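Local coordinates for pili retraction protein PilT (Thermus thermophilus, PDB 5FL3) that binds ADP and probably hydrolyses ATP to power pilus retraction, at residues A[81-84]-A[88-91]; A[114-117]-A[121-124]; A[149-154]-A[172-177]; A[242-247]-A[309-314]. All blocks are in the same frame, centred on the assembly; numbering follows the deposited sequence.

All four contacts are partly buried, with exposed residues taking part in contacts 1, 2 and 4, but their chemistry changes with their place in the chain. Contact 3 sits nearest the centre, where Phe174 and His176 rest on helix 146-160 beside the nucleotide, mainly through CH-pi and apolar packing. Contact 2 lies against that same helix, Phe115 packing on Ala152, yet its outer side is ionic, with a carboxylate-guanidinium pair. Contact 1 belongs to the N-terminal antiparallel sheet and is held chiefly by backbone bonds; Arg89 touches Leu175 of contact 3, linking that sheet to the nucleotide-binding part. Contact 4 stands apart on the far side of the chain's centre from contact 1, an apolar meeting of helix starts.

Contact 1: A[81-84]-A[88-91]; sequences AYTI and ARFR
Phe90 pairs with Tyr82 across two antiparallel strands, and its side chain runs along the neighbouring strand on the face that also carries Ile84 and Ala88. From CB, which rests 3.5 Å from Tyr82 O, the chain passes to CG, whose place anti to the carbonyl carbon (chi1 -56°) carries the ring along the partner strand. Phe90 CD2 then comes to the edge of the Tyr82 ring, 3.8 Å from Tyr82 CD2; the two side chains point the same way. Farther out, Phe90 CE2 lies 3.9 Å from Ile84 CD1, and one side of the ring, CD2 and CE2, thus touches two residues of strand 81-84. In the backbone, Tyr82 N donates to Phe90 O at 2.9 Å, with a return bond from Phe90 N to Tyr82 O. Ile84 and Ala88 form a second hydrogen-bonded pair, Ile84 N to Ala88 O at 3.0 Å. On the other face, Thr83 CG2 lies 4.0 Å from Arg89 CG, while Arg91 lays a face of its guanidinium against Ala81 and forms a salt bridge with Asp79. Were Phe90 cut back to alanine, Tyr82 and Ile84 would probably lose their shared apolar neighbour, and a gap would open toward helix 11-21, where Val20 also meets the ring. Such pairing is that of a beta hairpin, here strands 78-84 and 88-97 at one margin of the six-stranded antiparallel N-terminal sheet.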
loop_
_atom_site.group_PDB
_atom_site.type_symbol
_atom_site.label_atom_id
_atom_site.label_comp_id
_atom_site.label_asym_id
_atom_site.label_seq_id
_atom_site.Cartn_x
_atom_site.Cartn_y
_atom_site.Cartn_z
ATOM N N ALA A 81 -20.074 -1.998 6.671
ATOM C CA ALA A 81 -20.037 -2.284 5.238
ATOM C C ALA A 81 -21.342 -1.908 4.548
ATOM O O ALA A 81 -22.419 -2.000 5.123
ATOM C CB ALA A 81 -19.732 -3.755 5.001
ATOM N N TYR A 82 -21.246 -1.491 3.298
ATOM C CA TYR A 82 -22.434 -1.190 2.533
ATOM C C TYR A 82 -22.170 -1.450 1.056
ATOM O O TYR A 82 -21.121 -1.079 0.529
ATOM C CB TYR A 82 -22.875 0.248 2.766
ATOM C CG TYR A 82 -23.928 0.703 1.787
ATOM C CD1 TYR A 82 -25.266 0.361 1.963
ATOM C CD2 TYR A 82 -23.586 1.473 0.684
ATOM C CE1 TYR A 82 -26.224 0.765 1.063
ATOM C CE2 TYR A 82 -24.539 1.884 -0.221
ATOM C CZ TYR A 82 -25.855 1.528 -0.028
ATOM O OH TYR A 82 -26.801 1.948 -0.934
ATOM N N THR A 83 -23.117 -2.097 0.388
ATOM C CA THR A 83 -22.908 -2.442 -1.010
ATOM C C THR A 83 -23.983 -1.901 -1.945
ATOM O O THR A 83 -25.171 -2.010 -1.666
ATOM C CB THR A 83 -22.847 -3.940 -1.175
ATOM O OG1 THR A 83 -22.067 -4.481 -0.110
ATOM C CG2 THR A 83 -22.216 -4.296 -2.515
ATOM N N ILE A 84 -23.559 -1.294 -3.044
ATOM C CA ILE A 84 -24.487 -1.016 -4.124
ATOM C C ILE A 84 -24.249 -2.084 -5.186
ATOM O O ILE A 84 -23.252 -2.026 -5.923
ATOM C CB ILE A 84 -24.304 0.378 -4.724
ATOM C CG1 ILE A 84 -24.396 1.444 -3.642
ATOM C CG2 ILE A 84 -25.359 0.644 -5.794
ATOM C CD1 ILE A 84 -24.146 2.827 -4.185
ATOM N N ALA A 88 -20.262 -0.970 -6.359
ATOM C CA ALA A 88 -19.118 -0.900 -5.471
ATOM C C ALA A 88 -19.437 -1.495 -4.122
ATOM O O ALA A 88 -20.611 -1.637 -3.744
ATOM C CB ALA A 88 -18.669 0.530 -5.299
ATOM N N ARG A 89 -18.370 -1.838 -3.405
ATOM C CA ARG A 89 -18.423 -2.160 -1.985
ATOM C C ARG A 89 -17.729 -1.057 -1.219
ATOM O O ARG A 89 -16.631 -0.618 -1.611
ATOM C CB ARG A 89 -17.756 -3.499 -1.682
ATOM C CG ARG A 89 -18.271 -4.675 -2.488
ATOM C CD ARG A 89 -18.139 -5.951 -1.684
ATOM N NE ARG A 89 -18.387 -7.144 -2.487
ATOM C CZ ARG A 89 -18.372 -8.387 -2.006
ATOM N NH1 ARG A 89 -18.136 -8.609 -0.710
ATOM N NH2 ARG A 89 -18.604 -9.414 -2.818
ATOM N N PHE A 90 -18.373 -0.624 -0.131
ATOM C CA PHE A 90 -17.891 0.454 0.731
ATOM C C PHE A 90 -17.694 -0.027 2.152
ATOM O O PHE A 90 -18.483 -0.813 2.659
ATOM C CB PHE A 90 -18.874 1.639 0.763
ATOM C CG PHE A 90 -19.212 2.212 -0.590
ATOM C CD1 PHE A 90 -18.429 3.222 -1.151
ATOM C CD2 PHE A 90 -20.324 1.759 -1.292
ATOM C CE1 PHE A 90 -18.742 3.768 -2.405
ATOM C CE2 PHE A 90 -20.644 2.294 -2.554
ATOM C CZ PHE A 90 -19.846 3.299 -3.108
ATOM N N ARG A 91 -16.645 0.455 2.807
ATOM C CA ARG A 91 -16.616 0.449 4.256
ATOM C C ARG A 91 -16.899 1.887 4.677
ATOM O O ARG A 91 -16.387 2.824 4.077
ATOM C CB ARG A 91 -15.279 -0.056 4.810
ATOM C CG ARG A 91 -15.111 -1.574 4.788
ATOM C CD ARG A 91 -14.585 -2.103 6.128
ATOM N NE ARG A 91 -15.613 -2.051 7.168
ATOM C CZ ARG A 91 -16.342 -3.092 7.576
ATOM N NH1 ARG A 91 -16.140 -4.295 7.057
ATOM N NH2 ARG A 91 -17.266 -2.932 8.524
#

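Contact 2: A[114-117]-A[121-124]; sequences SFEA and PREV. With GOL (glycerol), chain C.
Phe115 and Arg122 open two successive helical turns with their CA atoms 6.0 Å apart, and Ser114 caps the first by accepting a bond from Ala117 N at its OG. Arg122 sends its chain back to this turn, CG anti to the backbone N (chi1 173°) and the chain bent near its end. Its guanidinium meets the carboxylate of Glu116 almost coplanar, the planes 14° apart, in a two-pronged salt bridge. NH2 binds Glu116 OE1 at 3.0 Å on the syn side of that oxygen; NE faces Glu116 OE2, though the modelled separation is so short that its exact length is doubtful. Phe115 CD2 stands over one face of the guanidinium, 3.4 Å from Arg122 NH2, with the ring and guanidinium planes inclined at 54°. A glycerol, probably from the crystallisation liquor, completes the cluster. Its O2 accepts a bond from Phe115 N at 2.9 Å and sits over a face of the Phe115 ring, while O1 takes one from Arg122 NH1 at 3.2 Å. NH1 also forms a salt bridge with Glu126. With Glu116 and Glu126 both paired to it, the arginine is likely to keep its positive charge, tying the two turns together close to Leu118, which binds ADP.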
loop_
_atom_site.group_PDB
_atom_site.type_symbol
_atom_site.label_atom_id
_atom_site.label_comp_id
_atom_site.label_asym_id
_atom_site.label_seq_id
_atom_site.Cartn_x
_atom_site.Cartn_y
_atom_site.Cartn_z
ATOM N N SER A 114 -3.184 -3.504 -13.812
ATOM C CA SER A 114 -2.020 -4.239 -14.288
ATOM C C SER A 114 -0.712 -3.583 -13.850
ATOM O O SER A 114 -0.688 -2.392 -13.527
ATOM C CB SER A 114 -2.041 -4.319 -15.800
ATOM O OG SER A 114 -1.797 -3.037 -16.329
ATOM N N PHE A 115 0.371 -4.353 -13.874
ATOM C CA PHE A 115 1.689 -3.824 -13.565
ATOM C C PHE A 115 1.949 -2.612 -14.423
ATOM O O PHE A 115 2.470 -1.592 -13.950
ATOM C CB PHE A 115 2.780 -4.861 -13.813
ATOM C CG PHE A 115 2.743 -6.016 -12.867
ATOM C CD1 PHE A 115 2.524 -5.812 -11.514
ATOM C CD2 PHE A 115 2.912 -7.314 -13.332
ATOM C CE1 PHE A 115 2.490 -6.886 -10.637
ATOM C CE2 PHE A 115 2.879 -8.389 -12.466
ATOM C CZ PHE A 115 2.667 -8.184 -11.123
ATOM N N GLU A 116 1.562 -2.727 -15.691
ATOM C CA GLU A 116 1.849 -1.678 -16.663
ATOM C C GLU A 116 1.063 -0.425 -16.335
ATOM O O GLU A 116 1.625 0.665 -16.349
ATOM C CB GLU A 116 1.550 -2.147 -18.090
ATOM C CG GLU A 116 2.597 -3.116 -18.660
ATOM C CD GLU A 116 2.363 -4.557 -18.241
ATOM O OE1 GLU A 116 1.235 -4.891 -17.827
ATOM O OE2 GLU A 116 3.309 -5.362 -18.329
ATOM N N ALA A 117 -0.228 -0.585 -16.036
ATOM C CA ALA A 117 -1.042 0.510 -15.502
ATOM C C ALA A 117 -0.389 1.204 -14.298
ATOM O O ALA A 117 -0.448 2.420 -14.173
ATOM C CB ALA A 117 -2.410 0.004 -15.117
ATOM N N PRO A 121 7.700 -2.274 -13.186
ATOM C CA PRO A 121 8.405 -3.056 -14.223
ATOM C C PRO A 121 8.071 -4.550 -14.175
ATOM O O PRO A 121 8.392 -5.249 -13.202
ATOM C CB PRO A 121 9.887 -2.812 -13.920
ATOM C CG PRO A 121 9.922 -2.257 -12.499
ATOM C CD PRO A 121 8.618 -1.532 -12.305
ATOM N N ARG A 122 7.446 -5.027 -15.249
ATOM C CA ARG A 122 6.838 -6.344 -15.274
ATOM C C ARG A 122 7.818 -7.449 -14.951
ATOM O O ARG A 122 7.499 -8.367 -14.183
ATOM C CB ARG A 122 6.194 -6.617 -16.633
ATOM C CG ARG A 122 5.695 -8.059 -16.750
ATOM C CD ARG A 122 4.581 -8.230 -17.769
ATOM N NE ARG A 122 3.334 -7.581 -17.364
ATOM C CZ ARG A 122 2.407 -8.162 -16.604
ATOM N NH1 ARG A 122 2.594 -9.400 -16.153
ATOM N NH2 ARG A 122 1.300 -7.504 -16.283
ATOM N N GLU A 123 9.009 -7.351 -15.527
ATOM C CA GLU A 123 10.009 -8.401 -15.408
ATOM C C GLU A 123 10.470 -8.543 -13.969
ATOM O O GLU A 123 10.564 -9.649 -13.445
ATOM C CB GLU A 123 11.193 -8.111 -16.324
ATOM C CG GLU A 123 12.003 -9.340 -16.687
ATOM C CD GLU A 123 13.272 -8.990 -17.433
ATOM O OE1 GLU A 123 13.356 -7.851 -17.953
ATOM O OE2 GLU A 123 14.188 -9.846 -17.481
ATOM N N VAL A 124 10.732 -7.416 -13.324
ATOM C CA VAL A 124 11.066 -7.404 -11.906
ATOM C C VAL A 124 9.955 -8.011 -11.044
ATOM O O VAL A 124 10.220 -8.811 -10.141
ATOM C CB VAL A 124 11.338 -5.977 -11.424
ATOM C CG1 VAL A 124 11.481 -5.940 -9.915
ATOM C CG2 VAL A 124 12.579 -5.426 -12.110
HETATM C C1 GOL C . -0.351 -9.364 -13.059
HETATM O O1 GOL C . 0.364 -10.184 -13.967
HETATM C C2 GOL C . -1.167 -8.304 -13.801
HETATM O O2 GOL C . -0.341 -7.196 -14.107
HETATM C C3 GOL C . -2.303 -7.832 -12.891
HETATM O O3 GOL C . -1.797 -7.703 -11.582
#

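Contact 3: A[149-154]-A[172-177]; sequences TLAALI and IEFLHK
CH-pi packing of two rings on a helix joins Phe174 and His176 to Ala151 and Ile154: the loop between strands 164-169 and 182-187 leans on the helix that follows the phosphate-binding loop. Ala151 points its CB over a face of the Phe174 ring, 3.8 Å from the centroid, in a CH-pi contact displaced toward the rim. One turn on, Ile154 does the same to the imidazole, CG2 standing over the His176 ring at 3.8 Å from its centre and only 17° off the normal. CG2, the branch anti to the backbone N, is the one that lies over the imidazole face, somewhat toward its rim. The edge of the imidazole faces the helix backbone, with His176 CE1 3.4 Å from Ala151 O and that oxygen near the ring plane. Phe174 also comes close to the bound ADP, and to Ser147 and Thr148 of its pocket. Gln185 of strand 182-187 bonds through its side-chain amide to Phe174 O and His176 N. On its other sides, helix 146-160 presents Leu150 and Leu153 to strands 134-139 and 233-238 of the mixed sheet, and Ala152 to helix 115-118.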
loop_
_atom_site.group_PDB
_atom_site.type_symbol
_atom_site.label_atom_id
_atom_site.label_comp_id
_atom_site.label_asym_id
_atom_site.label_seq_id
_atom_site.Cartn_x
_atom_site.Cartn_y
_atom_site.Cartn_z
ATOM N N THR A 149 0.320 -1.831 -5.271
ATOM C CA THR A 149 1.395 -2.656 -5.755
ATOM C C THR A 149 1.216 -4.068 -5.213
ATOM O O THR A 149 1.310 -5.048 -5.976
ATOM C CB THR A 149 2.722 -2.084 -5.375
ATOM O OG1 THR A 149 2.914 -0.884 -6.132
ATOM C CG2 THR A 149 3.835 -3.074 -5.684
ATOM N N LEU A 150 0.889 -4.166 -3.918
ATOM C CA LEU A 150 0.661 -5.472 -3.288
ATOM C C LEU A 150 -0.502 -6.223 -3.935
ATOM O O LEU A 150 -0.396 -7.416 -4.197
ATOM C CB LEU A 150 0.403 -5.324 -1.793
ATOM C CG LEU A 150 1.622 -4.973 -0.930
ATOM C CD1 LEU A 150 1.188 -4.840 0.515
ATOM C CD2 LEU A 150 2.736 -5.985 -1.073
ATOM N N ALA A 151 -1.601 -5.524 -4.207
ATOM C CA ALA A 151 -2.741 -6.176 -4.814
ATOM C C ALA A 151 -2.401 -6.713 -6.220
ATOM O O ALA A 151 -2.902 -7.757 -6.613
ATOM C CB ALA A 151 -3.897 -5.237 -4.869
ATOM N N ALA A 152 -1.551 -6.011 -6.969
ATOM C CA ALA A 152 -1.195 -6.432 -8.327
ATOM C C ALA A 152 -0.310 -7.642 -8.201
ATOM O O ALA A 152 -0.429 -8.596 -8.962
ATOM C CB ALA A 152 -0.469 -5.310 -9.114
ATOM N N LEU A 153 0.573 -7.594 -7.217
ATOM C CA LEU A 153 1.515 -8.670 -6.978
ATOM C C LEU A 153 0.798 -9.960 -6.526
ATOM O O LEU A 153 1.133 -11.040 -6.967
ATOM C CB LEU A 153 2.546 -8.213 -5.951
ATOM C CG LEU A 153 3.550 -9.259 -5.526
ATOM C CD1 LEU A 153 4.238 -9.779 -6.773
ATOM C CD2 LEU A 153 4.544 -8.670 -4.549
ATOM N N ILE A 154 -0.206 -9.838 -5.673
ATOM C CA ILE A 154 -0.954 -10.998 -5.212
ATOM C C ILE A 154 -1.766 -11.599 -6.361
ATOM O O ILE A 154 -1.877 -12.820 -6.501
ATOM C CB ILE A 154 -1.904 -10.620 -4.035
ATOM C CG1 ILE A 154 -1.104 -10.252 -2.786
ATOM C CG2 ILE A 154 -2.897 -11.737 -3.737
ATOM C CD1 ILE A 154 -1.949 -9.851 -1.629
ATOM N N ILE A 172 -9.066 -4.262 4.639
ATOM C CA ILE A 172 -8.932 -4.865 3.307
ATOM C C ILE A 172 -9.218 -3.812 2.251
ATOM O O ILE A 172 -10.305 -3.238 2.246
ATOM C CB ILE A 172 -9.886 -6.056 3.083
ATOM C CG1 ILE A 172 -9.583 -7.184 4.056
ATOM C CG2 ILE A 172 -9.756 -6.566 1.656
ATOM C CD1 ILE A 172 -10.541 -8.311 3.971
ATOM N N GLU A 173 -8.245 -3.561 1.374
ATOM C CA GLU A 173 -8.353 -2.507 0.368
ATOM C C GLU A 173 -8.808 -3.073 -0.974
ATOM O O GLU A 173 -9.545 -2.429 -1.711
ATOM C CB GLU A 173 -7.013 -1.764 0.205
ATOM C CG GLU A 173 -6.501 -1.001 1.458
ATOM C CD GLU A 173 -7.319 0.249 1.775
ATOM O OE1 GLU A 173 -8.231 0.576 0.967
ATOM O OE2 GLU A 173 -7.065 0.895 2.836
ATOM N N PHE A 174 -8.365 -4.286 -1.276
ATOM C CA PHE A 174 -8.737 -4.988 -2.503
ATOM C C PHE A 174 -9.319 -6.357 -2.189
ATOM O O PHE A 174 -8.802 -7.063 -1.318
ATOM C CB PHE A 174 -7.527 -5.150 -3.414
ATOM C CG PHE A 174 -7.083 -3.877 -4.040
ATOM C CD1 PHE A 174 -7.628 -3.459 -5.244
ATOM C CD2 PHE A 174 -6.128 -3.088 -3.425
ATOM C CE1 PHE A 174 -7.223 -2.280 -5.823
ATOM C CE2 PHE A 174 -5.721 -1.908 -3.996
ATOM C CZ PHE A 174 -6.268 -1.499 -5.194
ATOM N N LEU A 175 -10.389 -6.727 -2.895
ATOM C CA LEU A 175 -10.974 -8.067 -2.780
ATOM C C LEU A 175 -10.491 -8.984 -3.907
ATOM O O LEU A 175 -10.670 -8.690 -5.094
ATOM C CB LEU A 175 -12.493 -7.990 -2.786
ATOM C CG LEU A 175 -13.055 -7.274 -1.571
ATOM C CD1 LEU A 175 -14.543 -7.016 -1.763
ATOM C CD2 LEU A 175 -12.782 -8.087 -0.307
ATOM N N HIS A 176 -9.869 -10.092 -3.531
ATOM C CA HIS A 176 -9.405 -11.070 -4.507
ATOM C C HIS A 176 -10.377 -12.219 -4.591
ATOM O O HIS A 176 -10.891 -12.688 -3.569
ATOM C CB HIS A 176 -8.029 -11.616 -4.142
ATOM C CG HIS A 176 -6.954 -10.582 -4.108
ATOM N ND1 HIS A 176 -6.217 -10.241 -5.221
ATOM C CD2 HIS A 176 -6.480 -9.821 -3.094
ATOM C CE1 HIS A 176 -5.329 -9.319 -4.891
ATOM N NE2 HIS A 176 -5.472 -9.043 -3.607
ATOM N N LYS A 177 -10.636 -12.681 -5.804
ATOM C CA LYS A 177 -11.376 -13.919 -5.942
ATOM C C LYS A 177 -10.379 -15.068 -6.122
ATOM O O LYS A 177 -9.209 -14.846 -6.411
ATOM C CB LYS A 177 -12.374 -13.836 -7.096
ATOM C CG LYS A 177 -11.748 -13.614 -8.432
ATOM C CD LYS A 177 -12.798 -13.362 -9.490
ATOM C CE LYS A 177 -12.159 -13.230 -10.871
ATOM N NZ LYS A 177 -11.622 -14.542 -11.365
#

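Contact 4: A[242-247]-A[309-314]; sequences DAWRTI and KTPQIK. Unlike the reference sequence in segment 309-314: Thr310 (reference Met).
Trp244 meets Thr310 and Pro311 with the six-membered part of its indole, and these residues, with Ile313, carry most of the interface. The ring reaches across because CG is anti to the backbone N (chi1 167°), swinging the indole out alongside its helix. Thr310 brings its methyl to the rim, CG2 lying 3.5 Å from Trp244 CZ3 near the plane of the ring. Pro311 comes in obliquely instead, CG standing 3.7 Å from the same CZ3. Thr310, which differs from the methionine of the reference sequence, turns its hydroxyl to Leu303 O and Asp306 O, leaving the methyl for the tryptophan. Ile313 approaches more loosely and, with Ile247, buries its side chain among Leu294 and Leu304, so the two segments share these apolar neighbours. Asp242 caps the first helix, its OD1 accepting from Arg245 N at 3.0 Å. A serine in place of Trp244 would probably strip the Thr310 methyl and the Pro311 ring of their partner and open a gap between the two helix starts. Both helices pack against strand 287-295 of the mixed sheet, Ala243 and Ile313 each touching Leu294, a layering of helices on the edge of that sheet consistent with the alpha/beta fold of a P-loop ATPase.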
loop_
_atom_site.group_PDB
_atom_site.type_symbol
_atom_site.label_atom_id
_atom_site.label_comp_id
_atom_site.label_asym_id
_atom_site.label_seq_id
_atom_site.Cartn_x
_atom_site.Cartn_y
_atom_site.Cartn_z
ATOM N N ASP A 242 12.955 5.137 1.344
ATOM C CA ASP A 242 13.775 4.401 0.374
ATOM C C ASP A 242 14.379 3.159 0.996
ATOM O O ASP A 242 14.084 2.833 2.141
ATOM C CB ASP A 242 14.886 5.294 -0.197
ATOM C CG ASP A 242 15.678 6.023 0.883
ATOM O OD1 ASP A 242 15.664 5.607 2.071
ATOM O OD2 ASP A 242 16.325 7.034 0.531
ATOM N N ALA A 243 15.244 2.480 0.249
ATOM C CA ALA A 243 15.839 1.234 0.722
ATOM C C ALA A 243 16.746 1.459 1.932
ATOM O O ALA A 243 16.623 0.774 2.944
ATOM C CB ALA A 243 16.604 0.560 -0.399
ATOM N N TRP A 244 17.650 2.421 1.827
ATOM C CA TRP A 244 18.523 2.771 2.940
ATOM C C TRP A 244 17.743 2.964 4.256
ATOM O O TRP A 244 18.029 2.304 5.251
ATOM C CB TRP A 244 19.316 4.026 2.580
ATOM C CG TRP A 244 20.018 4.671 3.736
ATOM C CD1 TRP A 244 19.696 5.864 4.325
ATOM C CD2 TRP A 244 21.161 4.164 4.448
ATOM N NE1 TRP A 244 20.563 6.126 5.361
ATOM C CE2 TRP A 244 21.472 5.104 5.457
ATOM C CE3 TRP A 244 21.948 3.014 4.329
ATOM C CZ2 TRP A 244 22.535 4.925 6.344
ATOM C CZ3 TRP A 244 22.997 2.839 5.204
ATOM C CH2 TRP A 244 23.284 3.793 6.202
ATOM N N ARG A 245 16.741 3.842 4.243
ATOM C CA ARG A 245 15.909 4.119 5.421
ATOM C C ARG A 245 15.096 2.903 5.867
ATOM O O ARG A 245 14.823 2.721 7.063
ATOM C CB ARG A 245 14.953 5.287 5.137
ATOM C CG ARG A 245 15.434 6.625 5.650
ATOM C CD ARG A 245 14.959 7.752 4.768
ATOM N NE ARG A 245 16.074 8.299 4.011
ATOM C CZ ARG A 245 15.990 8.803 2.779
ATOM N NH1 ARG A 245 14.828 8.830 2.139
ATOM N NH2 ARG A 245 17.084 9.271 2.178
ATOM N N THR A 246 14.704 2.079 4.901
ATOM C CA THR A 246 13.882 0.917 5.205
ATOM C C THR A 246 14.689 -0.116 5.982
ATOM O O THR A 246 14.253 -0.626 7.021
ATOM C CB THR A 246 13.312 0.299 3.926
ATOM O OG1 THR A 246 12.368 1.215 3.348
ATOM C CG2 THR A 246 12.629 -1.043 4.227
ATOM N N ILE A 247 15.887 -0.385 5.480
ATOM C CA ILE A 247 16.819 -1.288 6.126
ATOM C C ILE A 247 17.116 -0.849 7.548
ATOM O O ILE A 247 17.007 -1.646 8.486
ATOM C CB ILE A 247 18.113 -1.381 5.328
ATOM C CG1 ILE A 247 17.859 -2.161 4.031
ATOM C CG2 ILE A 247 19.182 -2.014 6.160
ATOM C CD1 ILE A 247 18.994 -2.168 3.051
ATOM N N LYS A 309 29.547 -1.814 5.019
ATOM C CA LYS A 309 29.363 -1.843 3.576
ATOM C C LYS A 309 27.917 -1.534 3.179
ATOM O O LYS A 309 27.567 -1.575 1.997
ATOM C CB LYS A 309 29.796 -3.205 3.010
ATOM C CG LYS A 309 31.131 -3.729 3.561
ATOM C CD LYS A 309 31.516 -5.088 2.961
ATOM C CE LYS A 309 32.355 -4.925 1.684
ATOM N NZ LYS A 309 32.226 -6.074 0.719
ATOM N N THR A 310 27.084 -1.208 4.161
ATOM C CA THR A 310 25.644 -1.052 3.920
ATOM C C THR A 310 25.299 0.181 3.072
ATOM O O THR A 310 24.419 0.104 2.214
ATOM C CB THR A 310 24.857 -0.994 5.245
ATOM O OG1 THR A 310 24.927 -2.266 5.895
ATOM C CG2 THR A 310 23.401 -0.664 4.987
ATOM N N PRO A 311 25.981 1.319 3.294
ATOM C CA PRO A 311 25.652 2.422 2.382
ATOM C C PRO A 311 26.037 2.156 0.916
ATOM O O PRO A 311 25.476 2.793 0.030
ATOM C CB PRO A 311 26.446 3.588 2.963
ATOM C CG PRO A 311 26.550 3.270 4.419
ATOM C CD PRO A 311 26.756 1.790 4.457
ATOM N N GLN A 312 26.928 1.199 0.663
ATOM C CA GLN A 312 27.259 0.772 -0.701
ATOM C C GLN A 312 26.068 0.150 -1.417
ATOM O O GLN A 312 26.200 -0.470 -2.473
ATOM C CB GLN A 312 28.409 -0.232 -0.692
ATOM C CG GLN A 312 29.775 0.373 -0.429
ATOM C CD GLN A 312 30.820 -0.690 -0.127
ATOM O OE1 GLN A 312 31.579 -0.562 0.832
ATOM N NE2 GLN A 312 30.860 -1.748 -0.945
ATOM N N ILE A 313 24.902 0.311 -0.816
ATOM C CA ILE A 313 23.654 -0.134 -1.387
ATOM C C ILE A 313 23.277 0.814 -2.527
ATOM O O ILE A 313 22.768 0.374 -3.561
ATOM C CB ILE A 313 22.556 -0.233 -0.271
ATOM C CG1 ILE A 313 21.763 -1.513 -0.448
ATOM C CG2 ILE A 313 21.682 1.008 -0.165
ATOM C CD1 ILE A 313 22.662 -2.740 -0.498
ATOM N N LYS A 314 23.591 2.101 -2.350
ATOM C CA LYS A 314 23.359 3.127 -3.362
ATOM C C LYS A 314 24.000 2.734 -4.681
ATOM O O LYS A 314 23.345 2.657 -5.724
ATOM C CB LYS A 314 23.917 4.469 -2.892
ATOM C CG LYS A 314 23.654 5.631 -3.842
ATOM C CD LYS A 314 23.920 6.962 -3.150
ATOM C CE LYS A 314 25.357 7.416 -3.312
ATOM N NZ LYS A 314 25.563 8.128 -4.608
#